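Long-range contacts in octopine dehydrogenase (Pecten maximus, PDB 3C7D), which catalyses the NADH-dependent reductive condensation of L-arginine with pyruvate to give D-octopine, and the reverse oxidation of octopine: residues L51-N56 against R155-L160; A248-C253 against V272-Q277. All coordinates share one frame; numbering follows the deposited sequence.

Contact 1. Residues L51-N56 against R155-L160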
ATOM      1  N   LEU A  51      17.662  12.187 -15.040  1.00 43.71           N
ATOM      2  CA  LEU A  51      17.365  11.616 -13.732  1.00 43.92           C
ATOM      3  C   LEU A  51      18.178  10.340 -13.530  1.00 44.14           C
ATOM      4  O   LEU A  51      18.318   9.532 -14.451  1.00 44.11           O
ATOM      5  CB  LEU A  51      15.863  11.335 -13.609  1.00 43.95           C
ATOM      6  CG  LEU A  51      15.254  10.888 -12.275  1.00 44.10           C
ATOM      7  CD1 LEU A  51      15.410  11.960 -11.196  1.00 44.41           C
ATOM      8  CD2 LEU A  51      13.786  10.533 -12.467  1.00 43.85           C
ATOM      9  N   THR A  52      18.709  10.168 -12.321  1.00 44.41           N
ATOM     10  CA  THR A  52      19.643   9.083 -12.033  1.00 44.69           C
ATOM     11  C   THR A  52      19.115   8.134 -10.961  1.00 44.88           C
ATOM     12  O   THR A  52      18.635   8.571  -9.913  1.00 44.85           O
ATOM     13  CB  THR A  52      21.023   9.633 -11.600  1.00 44.72           C
ATOM     14  OG1 THR A  52      21.345  10.802 -12.367  1.00 44.76           O
ATOM     15  CG2 THR A  52      22.112   8.583 -11.800  1.00 44.61           C
ATOM     16  N   VAL A  53      19.212   6.835 -11.243  1.00 45.20           N
ATOM     17  CA  VAL A  53      18.848   5.780 -10.295  1.00 45.50           C
ATOM     18  C   VAL A  53      20.066   4.891 -10.016  1.00 45.76           C
ATOM     19  O   VAL A  53      20.610   4.266 -10.931  1.00 45.76           O
ATOM     20  CB  VAL A  53      17.673   4.903 -10.822  1.00 45.47           C
ATOM     21  CG1 VAL A  53      17.309   3.816  -9.817  1.00 45.32           C
ATOM     22  CG2 VAL A  53      16.455   5.757 -11.138  1.00 45.40           C
ATOM     23  N   ILE A  54      20.489   4.846  -8.752  1.00 46.07           N
ATOM     24  CA  ILE A  54      21.616   4.005  -8.347  1.00 46.44           C
ATOM     25  C   ILE A  54      21.107   2.727  -7.677  1.00 46.78           C
ATOM     26  O   ILE A  54      20.491   2.773  -6.610  1.00 46.78           O
ATOM     27  CB  ILE A  54      22.618   4.755  -7.418  1.00 46.41           C
ATOM     28  CG1 ILE A  54      23.222   5.975  -8.116  1.00 46.23           C
ATOM     29  CG2 ILE A  54      23.746   3.836  -6.976  1.00 46.47           C
ATOM     30  CD1 ILE A  54      22.577   7.279  -7.733  1.00 46.30           C
ATOM     31  N   VAL A  55      21.373   1.590  -8.315  1.00 47.26           N
ATOM     32  CA  VAL A  55      20.880   0.297  -7.847  1.00 47.82           C
ATOM     33  C   VAL A  55      22.015  -0.576  -7.323  1.00 48.19           C
ATOM     34  O   VAL A  55      22.988  -0.829  -8.033  1.00 48.22           O
ATOM     35  CB  VAL A  55      20.139  -0.475  -8.976  1.00 47.82           C
ATOM     36  CG1 VAL A  55      19.497  -1.754  -8.436  1.00 47.72           C
ATOM     37  CG2 VAL A  55      19.094   0.410  -9.645  1.00 47.87           C
ATOM     38  N   ASN A  56      21.883  -1.024  -6.076  1.00 48.70           N
ATOM     39  CA  ASN A  56      22.738  -2.072  -5.532  1.00 49.27           C
ATOM     40  C   ASN A  56      22.149  -3.424  -5.924  1.00 49.68           C
ATOM     41  O   ASN A  56      21.012  -3.736  -5.568  1.00 49.70           O
ATOM     42  CB  ASN A  56      22.860  -1.947  -4.011  1.00 49.30           C
ATOM     43  CG  ASN A  56      23.609  -0.692  -3.582  1.00 49.39           C
ATOM     44  OD1 ASN A  56      24.815  -0.563  -3.808  1.00 49.22           O
ATOM     45  ND2 ASN A  56      22.897   0.233  -2.945  1.00 49.06           N
ATOM     46  N   ARG A 155      16.654  14.780  -8.865  1.00 34.12           N
ATOM     47  CA  ARG A 155      17.851  14.458  -9.638  1.00 33.79           C
ATOM     48  C   ARG A 155      18.399  13.059  -9.378  1.00 33.71           C
ATOM     49  O   ARG A 155      18.869  12.394 -10.300  1.00 33.80           O
ATOM     50  CB  ARG A 155      18.962  15.482  -9.356  1.00 33.83           C
ATOM     51  CG  ARG A 155      18.579  16.944  -9.567  1.00 33.56           C
ATOM     52  CD  ARG A 155      19.763  17.869  -9.331  1.00 33.40           C
ATOM     53  NE  ARG A 155      20.897  17.540 -10.193  1.00 32.81           N
ATOM     54  CZ  ARG A 155      21.027  17.933 -11.459  1.00 32.95           C
ATOM     55  NH1 ARG A 155      20.093  18.682 -12.038  1.00 32.78           N
ATOM     56  NH2 ARG A 155      22.098  17.569 -12.152  1.00 32.65           N
ATOM     57  N   LYS A 156      18.353  12.619  -8.124  1.00 33.52           N
ATOM     58  CA  LYS A 156      19.062  11.409  -7.724  1.00 33.46           C
ATOM     59  C   LYS A 156      18.293  10.597  -6.680  1.00 33.27           C
ATOM     60  O   LYS A 156      17.840  11.135  -5.662  1.00 33.24           O
ATOM     61  CB  LYS A 156      20.445  11.787  -7.191  1.00 33.46           C
ATOM     62  CG  LYS A 156      21.538  10.766  -7.451  1.00 33.78           C
ATOM     63  CD  LYS A 156      22.834  11.127  -6.714  1.00 33.83           C
ATOM     64  CE  LYS A 156      23.552  12.329  -7.333  1.00 34.58           C
ATOM     65  NZ  LYS A 156      24.163  12.012  -8.654  1.00 35.10           N
ATOM     66  N   VAL A 157      18.152   9.299  -6.951  1.00 32.99           N
ATOM     67  CA  VAL A 157      17.505   8.363  -6.028  1.00 32.70           C
ATOM     68  C   VAL A 157      18.307   7.061  -5.944  1.00 32.58           C
ATOM     69  O   VAL A 157      18.883   6.612  -6.939  1.00 32.52           O
ATOM     70  CB  VAL A 157      16.010   8.111  -6.403  1.00 32.72           C
ATOM     71  CG1 VAL A 157      15.878   7.391  -7.748  1.00 32.58           C
ATOM     72  CG2 VAL A 157      15.273   7.361  -5.289  1.00 32.57           C
ATOM     73  N   GLU A 158      18.352   6.475  -4.750  1.00 32.44           N
ATOM     74  CA  GLU A 158      19.142   5.272  -4.500  1.00 32.43           C
ATOM     75  C   GLU A 158      18.256   4.077  -4.180  1.00 32.30           C
ATOM     76  O   GLU A 158      17.388   4.155  -3.309  1.00 32.32           O
ATOM     77  CB  GLU A 158      20.128   5.513  -3.352  1.00 32.42           C
ATOM     78  CG  GLU A 158      21.082   4.358  -3.066  1.00 32.50           C
ATOM     79  CD  GLU A 158      22.141   4.709  -2.029  1.00 32.82           C
ATOM     80  OE1 GLU A 158      21.829   5.444  -1.067  1.00 33.77           O
ATOM     81  OE2 GLU A 158      23.291   4.246  -2.177  1.00 33.05           O
ATOM     82  N   VAL A 159      18.483   2.979  -4.895  1.00 32.05           N
ATOM     83  CA  VAL A 159      17.853   1.705  -4.585  1.00 31.82           C
ATOM     84  C   VAL A 159      18.835   0.886  -3.753  1.00 31.78           C
ATOM     85  O   VAL A 159      19.851   0.412  -4.268  1.00 31.79           O
ATOM     86  CB  VAL A 159      17.443   0.926  -5.867  1.00 31.85           C
ATOM     87  CG1 VAL A 159      16.817  -0.418  -5.511  1.00 31.58           C
ATOM     88  CG2 VAL A 159      16.478   1.745  -6.708  1.00 31.47           C
ATOM     89  N   LEU A 160      18.533   0.749  -2.463  1.00 31.68           N
ATOM     90  CA  LEU A 160      19.342  -0.051  -1.541  1.00 31.58           C
ATOM     91  C   LEU A 160      19.232  -1.536  -1.867  1.00 31.42           C
ATOM     92  O   LEU A 160      20.197  -2.291  -1.706  1.00 31.52           O
ATOM     93  CB  LEU A 160      18.914   0.183  -0.083  1.00 31.68           C
ATOM     94  CG  LEU A 160      19.187   1.493   0.677  1.00 31.86           C
ATOM     95  CD1 LEU A 160      20.601   2.021   0.460  1.00 32.24           C
ATOM     96  CD2 LEU A 160      18.147   2.572   0.375  1.00 32.09           C
TER
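Leu51 lays its CD1 methyl against the carbonyl of Arg155 (CD1 to O 3.6 Å) where two neighbouring parallel strands begin to pair, in the mixed sheet of the nucleotide-binding domain. CG stands anti to the backbone N (chi1 -173°), and this carries the branched end toward the partner strand. Thr52 N donates to the same carbonyl, Arg155 O, at 3.0 Å, tilted 27° out of its plane. Arg155 and Lys156 form a classic beta bulge opposite Glu152, and the guanidinium of Arg155 finds its charge partner elsewhere, in Asp49. The carbonyl of Thr52 accepts Val157 N, continuing the parallel ladder. Val53 lies on the valine face, which it shares with Val157, Val55 and Val159. Its CG2 lies beside Val157 CG1 at 3.8 Å, the two valines pointing the same way, while CG1 reaches on to Val159 CG2; beta-branched residues suit such a strand face, and helix 12-22 packs on Val157 and Val159 from beyond. On the other face Ile54 packs CD1 across the aliphatic chain of Lys156, touching CG at 3.6 Å; lysine suits the place because its methylenes pack on the isoleucine. The backbone of Ile54 donates N to Val157 O and accepts Val159 N at its own O. Val55 returns to the valine face, with CG2 alongside Val159 CG2 at 4.2 Å. Asn56 ends the ladder with a double approach to one acceptor: Val159 O receives the backbone N at 3.1 Å in a nearly straight bond (173°), and more weakly the side-chain ND2 at 3.3 Å.

Contact 2. Residues A248-C253 against V272-Q277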
ATOM      1  N   ALA A 248      -2.945 -15.257  15.937  1.00 38.69           N
ATOM      2  CA  ALA A 248      -4.366 -15.022  16.165  1.00 38.46           C
ATOM      3  C   ALA A 248      -4.989 -14.171  15.054  1.00 38.35           C
ATOM      4  O   ALA A 248      -5.998 -14.559  14.462  1.00 38.37           O
ATOM      5  CB  ALA A 248      -4.579 -14.370  17.526  1.00 38.37           C
ATOM      6  N   CYS A 249      -4.370 -13.027  14.768  1.00 38.19           N
ATOM      7  CA  CYS A 249      -4.855 -12.091  13.751  1.00 38.03           C
ATOM      8  C   CYS A 249      -4.797 -12.657  12.331  1.00 37.94           C
ATOM      9  O   CYS A 249      -5.621 -12.303  11.486  1.00 37.91           O
ATOM     10  CB  CYS A 249      -4.061 -10.787  13.812  1.00 38.00           C
ATOM     11  SG  CYS A 249      -4.282  -9.834  15.322  1.00 37.90           S
ATOM     12  N   SER A 250      -3.814 -13.521  12.083  1.00 37.82           N
ATOM     13  CA  SER A 250      -3.639 -14.191  10.795  1.00 37.65           C
ATOM     14  C   SER A 250      -4.723 -15.245  10.563  1.00 37.63           C
ATOM     15  O   SER A 250      -5.189 -15.425   9.434  1.00 37.56           O
ATOM     16  CB  SER A 250      -2.251 -14.832  10.725  1.00 37.60           C
ATOM     17  OG  SER A 250      -2.136 -15.708   9.619  1.00 37.70           O
ATOM     18  N   ASN A 251      -5.106 -15.942  11.632  1.00 37.58           N
ATOM     19  CA  ASN A 251      -6.212 -16.898  11.588  1.00 37.53           C
ATOM     20  C   ASN A 251      -7.538 -16.199  11.308  1.00 37.44           C
ATOM     21  O   ASN A 251      -8.360 -16.696  10.535  1.00 37.42           O
ATOM     22  CB  ASN A 251      -6.298 -17.701  12.893  1.00 37.52           C
ATOM     23  CG  ASN A 251      -5.087 -18.601  13.114  1.00 37.61           C
ATOM     24  OD1 ASN A 251      -4.332 -18.902  12.182  1.00 37.60           O
ATOM     25  ND2 ASN A 251      -4.897 -19.035  14.356  1.00 37.37           N
ATOM     26  N   GLU A 252      -7.728 -15.040  11.936  1.00 37.39           N
ATOM     27  CA  GLU A 252      -8.898 -14.198  11.698  1.00 37.38           C
ATOM     28  C   GLU A 252      -8.974 -13.767  10.229  1.00 37.42           C
ATOM     29  O   GLU A 252     -10.062 -13.674   9.656  1.00 37.39           O
ATOM     30  CB  GLU A 252      -8.886 -12.986  12.636  1.00 37.33           C
ATOM     31  CG  GLU A 252      -9.148 -13.339  14.106  1.00 37.27           C
ATOM     32  CD  GLU A 252      -9.069 -12.148  15.058  1.00 37.41           C
ATOM     33  OE1 GLU A 252      -8.647 -11.049  14.638  1.00 37.06           O
ATOM     34  OE2 GLU A 252      -9.427 -12.315  16.242  1.00 37.66           O
ATOM     35  N   CYS A 253      -7.809 -13.531   9.627  1.00 37.43           N
ATOM     36  CA  CYS A 253      -7.700 -13.245   8.198  1.00 37.42           C
ATOM     37  C   CYS A 253      -8.245 -14.389   7.346  1.00 37.46           C
ATOM     38  O   CYS A 253      -8.991 -14.154   6.392  1.00 37.42           O
ATOM     39  CB  CYS A 253      -6.247 -12.956   7.823  1.00 37.40           C
ATOM     40  SG  CYS A 253      -5.628 -11.382   8.440  1.00 37.23           S
ATOM     41  N   VAL A 272      -4.862 -16.871   0.588  1.00 20.00           N
ATOM     42  CA  VAL A 272      -4.787 -16.185   1.851  1.00 20.00           C
ATOM     43  C   VAL A 272      -4.317 -17.126   2.947  1.00 20.00           C
ATOM     44  O   VAL A 272      -4.979 -18.083   3.276  1.00 43.96           O
ATOM     45  CB  VAL A 272      -6.153 -15.637   2.235  1.00 20.00           C
ATOM     46  CG1 VAL A 272      -6.175 -15.095   3.620  1.00 20.00           C
ATOM     47  CG2 VAL A 272      -6.671 -14.672   1.240  1.00 20.00           C
ATOM     48  N   LYS A 273      -3.190 -16.785   3.557  1.00 44.32           N
ATOM     49  CA  LYS A 273      -2.157 -17.702   4.007  1.00 44.70           C
ATOM     50  C   LYS A 273      -2.077 -17.550   5.519  1.00 44.81           C
ATOM     51  O   LYS A 273      -2.660 -16.636   6.070  1.00 44.72           O
ATOM     52  CB  LYS A 273      -0.828 -17.288   3.383  1.00 44.65           C
ATOM     53  CG  LYS A 273      -0.247 -18.234   2.392  1.00 45.00           C
ATOM     54  CD  LYS A 273       0.822 -17.530   1.601  1.00 45.10           C
ATOM     55  CE  LYS A 273       0.594 -17.551   0.088  1.00 45.72           C
ATOM     56  NZ  LYS A 273       0.543 -16.197  -0.587  1.00 45.65           N
ATOM     57  N   ASP A 274      -1.339 -18.426   6.188  1.00 45.10           N
ATOM     58  CA  ASP A 274      -0.916 -18.088   7.539  1.00 45.39           C
ATOM     59  C   ASP A 274       0.341 -17.241   7.435  1.00 45.60           C
ATOM     60  O   ASP A 274       1.132 -17.410   6.504  1.00 45.49           O
ATOM     61  CB  ASP A 274      -0.606 -19.349   8.346  1.00 45.42           C
ATOM     62  CG  ASP A 274      -1.808 -19.870   9.108  1.00 45.61           C
ATOM     63  OD1 ASP A 274      -2.476 -19.075   9.809  1.00 45.69           O
ATOM     64  OD2 ASP A 274      -2.074 -21.089   9.015  1.00 45.83           O
ATOM     65  N   ILE A 275       0.520 -16.337   8.396  1.00 45.94           N
ATOM     66  CA  ILE A 275       1.672 -15.435   8.413  1.00 46.22           C
ATOM     67  C   ILE A 275       2.999 -16.180   8.626  1.00 46.55           C
ATOM     68  O   ILE A 275       4.048 -15.737   8.148  1.00 46.59           O
ATOM     69  CB  ILE A 275       1.488 -14.282   9.436  1.00 46.16           C
ATOM     70  CG1 ILE A 275       2.508 -13.167   9.174  1.00 46.03           C
ATOM     71  CG2 ILE A 275       1.540 -14.805  10.882  1.00 46.02           C
ATOM     72  CD1 ILE A 275       2.060 -11.801   9.628  1.00 46.04           C
ATOM     73  N   TYR A 276       2.940 -17.310   9.333  1.00 46.90           N
ATOM     74  CA  TYR A 276       4.095 -18.193   9.460  1.00 47.27           C
ATOM     75  C   TYR A 276       4.381 -18.872   8.127  1.00 47.53           C
ATOM     76  O   TYR A 276       5.519 -18.888   7.668  1.00 47.53           O
ATOM     77  CB  TYR A 276       3.886 -19.237  10.563  1.00 47.32           C
ATOM     78  CG  TYR A 276       4.961 -20.305  10.598  1.00 47.40           C
ATOM     79  CD1 TYR A 276       6.313 -19.963  10.684  1.00 47.38           C
ATOM     80  CD2 TYR A 276       4.628 -21.656  10.546  1.00 47.50           C
ATOM     81  CE1 TYR A 276       7.303 -20.934  10.707  1.00 47.32           C
ATOM     82  CE2 TYR A 276       5.616 -22.640  10.577  1.00 47.76           C
ATOM     83  CZ  TYR A 276       6.950 -22.268  10.661  1.00 47.58           C
ATOM     84  OH  TYR A 276       7.933 -23.231  10.690  1.00 47.81           O
ATOM     85  N   GLN A 277       3.333 -19.415   7.513  1.00 47.87           N
ATOM     86  CA  GLN A 277       3.421 -20.061   6.205  1.00 48.22           C
ATOM     87  C   GLN A 277       3.862 -19.073   5.110  1.00 48.45           C
ATOM     88  O   GLN A 277       4.173 -19.473   3.984  1.00 48.51           O
ATOM     89  CB  GLN A 277       2.063 -20.682   5.859  1.00 48.24           C
ATOM     90  CG  GLN A 277       2.093 -21.815   4.843  1.00 48.29           C
ATOM     91  CD  GLN A 277       0.699 -22.251   4.421  1.00 48.31           C
ATOM     92  OE1 GLN A 277      -0.189 -22.441   5.257  1.00 48.26           O
ATOM     93  NE2 GLN A 277       0.501 -22.409   3.116  1.00 48.20           N
TER
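A helix-to-loop contact within the alpha-helical domain of octopine dehydrogenase joins the middle of helix 240-263 to the loop that follows it, and a single serine hydroxyl carries most of the polar contact. Ser250 OG stands anti to its own backbone nitrogen (chi1 168°), which directs it from the helix surface toward the loop, where it accepts the backbone amide of Ile275. The distance from Ile275 N to Ser250 OG is 3.0 Å and the bond is moderately bent, with 145° at the hydrogen. The same hydroxyl gives a weak hydrogen bond to the carboxylate of Asp274, OG to OD1 3.4 Å, and so is both acceptor and donor to consecutive loop residues. Serine suits this buried place because its short arm brings a polar atom close to the main chain while its CB still packs on carbon: Ser250 CB meets Ile275 CG2 at 3.8 Å. Replacing the serine by alanine would probably leave the Ile275 amide without its acceptor on the helix and Asp274 OD1 without its weak donor, holding this part of the loop less firmly. Asn251, one residue along the helix, brings its amide near the Asp274 carboxylate, the two planes 71° apart. At the beginning of the loop segment, Val272 CG1 faces the carbonyl of Cys253, CG1 to O 4.1 Å, an apolar residue fitting a buried position. Beyond the pair, helix 200-206 touches Cys253 and Val272 through Ile205, and its Met206 meets Lys273; Asp274 also touches Lys254 of helix 240-263, while helix 349-361 packs on Cys249 and gives the backbone amides of Ser350 and Asn351 to the carboxylate of Glu252.

Contacts 1 and 2 belong to different parts of the enzyme, one to the NADH-binding sheet and the other to the alpha-helical domain; their centres are 35 Å apart and their nearest atoms about 23 Å. In contact 1, the side chain of Leu160 is about 6 Å from the bound NAD and about 14 Å from pyruvate, and that of Val159 about 4 Å from the side chain of the NAD-binding Cys148. In contact 2, the side chain of Ile275 is about 9 Å from the bound pyruvate, and that of Lys273 about 3 Å from the side chain of Met206, an L-arginine-binding residue. Contact 1 thus lies close to the cofactor, whereas contact 2 probably lies behind residues that bind the substrates.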